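Acetyl-CoA acetyltransferase A (PDB 6BJA) probably catalyses, as a thiolase of the parasitic roundworm Ascaris suum, acetyl transfer between coenzyme A thioesters in lipid metabolism. Local coordinates at residues 10-22 / 36-50. Sequence-based numbering, arbitrary orientation.
Sequences DVYILSAVRTPIA and LGIVVTKEAIKRSLL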
# COMPACT_ATOMS: atom_id res chain seq x y z
N ASP A 10 -10.14 37.84 -33.81
CA ASP A 10 -11.20 37.72 -32.83
C ASP A 10 -11.36 36.24 -32.50
O ASP A 10 -10.99 35.39 -33.29
CB ASP A 10 -12.51 38.28 -33.37
CG ASP A 10 -12.48 39.78 -33.53
OD1 ASP A 10 -11.51 40.41 -33.08
OD2 ASP A 10 -13.44 40.31 -34.11
N VAL A 11 -11.93 35.96 -31.33
CA VAL A 11 -12.07 34.60 -30.83
C VAL A 11 -13.54 34.20 -30.72
O VAL A 11 -14.30 34.81 -29.98
CB VAL A 11 -11.41 34.46 -29.46
CG1 VAL A 11 -11.56 33.06 -28.90
CG2 VAL A 11 -9.93 34.82 -29.55
N TYR A 12 -13.92 33.18 -31.48
CA TYR A 12 -15.30 32.68 -31.43
C TYR A 12 -15.38 31.30 -30.83
O TYR A 12 -14.46 30.50 -30.95
CB TYR A 12 -15.90 32.66 -32.83
CG TYR A 12 -16.10 34.04 -33.39
CD1 TYR A 12 -15.10 34.66 -34.12
CD2 TYR A 12 -17.29 34.73 -33.18
CE1 TYR A 12 -15.27 35.93 -34.64
CE2 TYR A 12 -17.47 36.00 -33.68
CZ TYR A 12 -16.46 36.60 -34.42
OH TYR A 12 -16.64 37.86 -34.91
N ILE A 13 -16.51 31.04 -30.16
CA ILE A 13 -16.85 29.71 -29.68
C ILE A 13 -17.74 29.05 -30.73
O ILE A 13 -18.81 29.57 -31.01
CB ILE A 13 -17.59 29.79 -28.33
CG1 ILE A 13 -16.66 30.38 -27.27
CG2 ILE A 13 -18.09 28.43 -27.89
CD1 ILE A 13 -17.31 30.74 -25.96
N LEU A 14 -17.30 27.94 -31.30
CA LEU A 14 -18.09 27.23 -32.31
C LEU A 14 -19.01 26.20 -31.68
O LEU A 14 -20.08 25.92 -32.21
CB LEU A 14 -17.20 26.54 -33.31
CG LEU A 14 -16.25 27.43 -34.11
CD1 LEU A 14 -15.55 26.61 -35.18
CD2 LEU A 14 -17.00 28.61 -34.74
N SER A 15 -18.58 25.64 -30.55
CA SER A 15 -19.32 24.60 -29.87
C SER A 15 -18.93 24.58 -28.40
O SER A 15 -17.84 25.03 -28.05
CB SER A 15 -19.06 23.23 -30.49
OG SER A 15 -17.69 22.88 -30.39
N ALA A 16 -19.83 24.03 -27.59
CA ALA A 16 -19.70 24.04 -26.13
C ALA A 16 -20.59 22.93 -25.58
O ALA A 16 -21.81 23.01 -25.66
CB ALA A 16 -20.09 25.38 -25.57
N VAL A 17 -19.96 21.84 -25.12
CA VAL A 17 -20.68 20.66 -24.69
C VAL A 17 -20.10 20.12 -23.39
O VAL A 17 -18.95 20.42 -23.03
CB VAL A 17 -20.66 19.53 -25.75
CG1 VAL A 17 -21.32 20.00 -27.04
CG2 VAL A 17 -19.27 19.06 -26.02
N ARG A 18 -20.91 19.33 -22.68
CA ARG A 18 -20.43 18.70 -21.45
C ARG A 18 -21.07 17.34 -21.23
O ARG A 18 -22.14 17.08 -21.72
CB ARG A 18 -20.73 19.61 -20.26
CG ARG A 18 -22.23 19.75 -19.94
CD ARG A 18 -22.41 20.57 -18.70
NE ARG A 18 -23.78 20.67 -18.18
CZ ARG A 18 -24.34 19.83 -17.31
NH1 ARG A 18 -23.71 18.74 -16.92
NH2 ARG A 18 -25.54 20.10 -16.82
N THR A 19 -20.40 16.47 -20.50
CA THR A 19 -21.03 15.27 -20.00
C THR A 19 -22.00 15.65 -18.90
O THR A 19 -21.89 16.72 -18.29
CB THR A 19 -20.02 14.27 -19.43
OG1 THR A 19 -19.43 14.83 -18.25
CG2 THR A 19 -18.95 13.91 -20.44
N PRO A 20 -22.97 14.77 -18.61
CA PRO A 20 -23.60 14.85 -17.30
C PRO A 20 -22.52 14.69 -16.25
O PRO A 20 -21.47 14.07 -16.52
CB PRO A 20 -24.56 13.67 -17.27
CG PRO A 20 -24.61 13.18 -18.71
CD PRO A 20 -23.27 13.51 -19.27
N ILE A 21 -22.77 15.22 -15.07
CA ILE A 21 -21.81 15.14 -13.98
C ILE A 21 -22.25 14.02 -13.04
O ILE A 21 -23.39 14.02 -12.57
CB ILE A 21 -21.71 16.47 -13.23
CG1 ILE A 21 -21.20 17.57 -14.17
CG2 ILE A 21 -20.83 16.32 -12.02
CD1 ILE A 21 -21.37 18.97 -13.62
N ALA A 22 -21.39 13.04 -12.81
CA ALA A 22 -21.74 11.88 -11.99
C ALA A 22 -21.19 12.02 -10.57
O ALA A 22 -20.20 12.74 -10.33
CB ALA A 22 -21.24 10.58 -12.62
N LEU A 36 -13.51 10.37 -20.59
CA LEU A 36 -14.51 11.43 -20.59
C LEU A 36 -14.08 12.59 -21.48
O LEU A 36 -14.90 13.26 -22.11
CB LEU A 36 -14.77 11.91 -19.16
CG LEU A 36 -15.28 10.89 -18.15
CD1 LEU A 36 -15.37 11.50 -16.76
CD2 LEU A 36 -16.66 10.36 -18.59
N GLY A 37 -12.78 12.85 -21.50
CA GLY A 37 -12.23 13.92 -22.33
C GLY A 37 -12.43 13.61 -23.80
O GLY A 37 -12.73 14.50 -24.59
N ILE A 38 -12.30 12.34 -24.17
CA ILE A 38 -12.55 11.95 -25.55
C ILE A 38 -14.03 12.16 -25.91
O ILE A 38 -14.35 12.64 -27.00
CB ILE A 38 -12.14 10.48 -25.78
CG1 ILE A 38 -10.63 10.32 -25.64
CG2 ILE A 38 -12.60 9.98 -27.17
CD1 ILE A 38 -10.19 8.89 -25.38
N VAL A 39 -14.94 11.82 -24.99
CA VAL A 39 -16.36 12.01 -25.28
C VAL A 39 -16.63 13.44 -25.64
O VAL A 39 -17.25 13.70 -26.68
CB VAL A 39 -17.24 11.60 -24.08
CG1 VAL A 39 -18.71 12.01 -24.28
CG2 VAL A 39 -17.15 10.12 -23.86
N VAL A 40 -16.18 14.39 -24.81
CA VAL A 40 -16.55 15.78 -25.07
C VAL A 40 -15.74 16.40 -26.21
O VAL A 40 -16.24 17.27 -26.92
CB VAL A 40 -16.47 16.66 -23.81
CG1 VAL A 40 -17.55 16.25 -22.83
CG2 VAL A 40 -15.09 16.61 -23.16
N THR A 41 -14.51 15.93 -26.42
CA THR A 41 -13.72 16.45 -27.51
C THR A 41 -14.34 16.03 -28.85
O THR A 41 -14.51 16.86 -29.73
CB THR A 41 -12.26 15.97 -27.42
OG1 THR A 41 -11.70 16.49 -26.20
CG2 THR A 41 -11.42 16.46 -28.58
N LYS A 42 -14.67 14.76 -28.98
CA LYS A 42 -15.30 14.28 -30.20
C LYS A 42 -16.62 15.01 -30.44
O LYS A 42 -16.89 15.42 -31.57
CB LYS A 42 -15.52 12.78 -30.15
CG LYS A 42 -14.25 11.96 -30.32
CD LYS A 42 -14.60 10.47 -30.27
CE LYS A 42 -13.81 9.68 -31.28
NZ LYS A 42 -14.27 8.26 -31.32
N GLU A 43 -17.43 15.22 -29.40
CA GLU A 43 -18.74 15.82 -29.67
C GLU A 43 -18.58 17.32 -29.95
O GLU A 43 -19.28 17.88 -30.77
CB GLU A 43 -19.73 15.58 -28.53
CG GLU A 43 -21.14 16.06 -28.86
CD GLU A 43 -21.86 15.18 -29.87
OE1 GLU A 43 -21.47 13.98 -30.02
OE2 GLU A 43 -22.84 15.70 -30.50
N ALA A 44 -17.64 17.98 -29.29
CA ALA A 44 -17.40 19.39 -29.57
C ALA A 44 -16.93 19.61 -31.02
O ALA A 44 -17.32 20.59 -31.65
CB ALA A 44 -16.37 19.96 -28.60
N ILE A 45 -16.09 18.71 -31.52
CA ILE A 45 -15.63 18.77 -32.90
C ILE A 45 -16.84 18.56 -33.83
O ILE A 45 -17.03 19.35 -34.75
CB ILE A 45 -14.56 17.73 -33.16
CG1 ILE A 45 -13.29 18.12 -32.41
CG2 ILE A 45 -14.26 17.60 -34.65
CD1 ILE A 45 -12.22 17.04 -32.41
N LYS A 46 -17.66 17.56 -33.56
CA LYS A 46 -18.86 17.32 -34.37
C LYS A 46 -19.74 18.56 -34.46
O LYS A 46 -20.20 18.93 -35.55
CB LYS A 46 -19.66 16.15 -33.79
CG LYS A 46 -18.97 14.78 -34.00
CD LYS A 46 -19.67 13.65 -33.25
CE LYS A 46 -18.90 12.33 -33.35
NZ LYS A 46 -19.58 11.25 -32.56
N ARG A 47 -19.97 19.22 -33.33
CA ARG A 47 -20.91 20.33 -33.34
C ARG A 47 -20.26 21.63 -33.83
O ARG A 47 -20.96 22.59 -34.17
CB ARG A 47 -21.54 20.50 -31.95
CG ARG A 47 -22.29 19.25 -31.49
CD ARG A 47 -23.19 19.51 -30.30
NE ARG A 47 -23.82 18.29 -29.84
CZ ARG A 47 -24.80 18.25 -28.93
NH1 ARG A 47 -25.24 19.37 -28.39
NH2 ARG A 47 -25.33 17.11 -28.57
N SER A 48 -18.93 21.66 -33.93
CA SER A 48 -18.24 22.81 -34.50
C SER A 48 -18.38 22.88 -36.02
O SER A 48 -18.16 23.93 -36.61
CB SER A 48 -16.75 22.77 -34.19
OG SER A 48 -16.06 21.86 -35.01
N LEU A 49 -18.74 21.74 -36.61
CA LEU A 49 -18.87 21.56 -38.05
C LEU A 49 -17.56 21.59 -38.81
O LEU A 49 -17.55 21.60 -40.04
CB LEU A 49 -19.81 22.61 -38.64
CG LEU A 49 -21.14 22.73 -37.92
CD1 LEU A 49 -21.99 23.78 -38.60
CD2 LEU A 49 -21.86 21.39 -37.86
N LEU A 50 -16.45 21.59 -38.08
CA LEU A 50 -15.13 21.42 -38.66
C LEU A 50 -14.66 19.99 -38.51
O LEU A 50 -14.98 19.33 -37.53
CB LEU A 50 -14.14 22.36 -37.98
CG LEU A 50 -14.43 23.86 -38.06
CD1 LEU A 50 -13.43 24.63 -37.22
CD2 LEU A 50 -14.39 24.34 -39.51
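Ser15, Val17 and Thr19 turn their side chains from the first strand of the N-terminal thiolase domain onto helix 33-48, the first helix of the chain; its 36-48 part runs back across residues 11-18 of the strand at 136°, with the axes 6.8 Å apart. Near the middle, the CG2 branch of Val17 comes down on the helix backbone, 3.6 Å from Val40 O, and also touches the CB of Ala44. Its other branch, CG1, meets the flank of Arg47 at a slant, 3.8 Å from CD. The arginine is drawn out from CG to NE, and its head is held at the edge by Glu43 OE2, in the guanidinium plane and 2.8 Å from NE, whose N-H it accepts on its anti lone pair. This salt bridge, between residues one helical turn apart, helps hold the aliphatic part of Arg47 beside the valine. Just past Arg18, Thr19 points its methyl CG2 at Val40 CG1, roughly at right angles: a chi1 of 67° sets CG2 anti to the carbonyl carbon, facing the helix, while the hydroxyl donates to Pro20 O and accepts from Ala260 N of strand 257-267. At the C-terminal end of the helix, Leu14 CB rests on Ser48 CB, and its CD1 meets Leu50 CD1 at 3.5 Å, where Ser48 OG accepts from Leu50 N in an ST turn. On the opposite side of the strand, Arg18 pairs with Glu203 and Asp222. The one strand-helix hydrogen bond is short: Ser15 OG donates to Ala44 O at 2.6 Å, the donor oxygen tilted 30° out of the carbonyl plane.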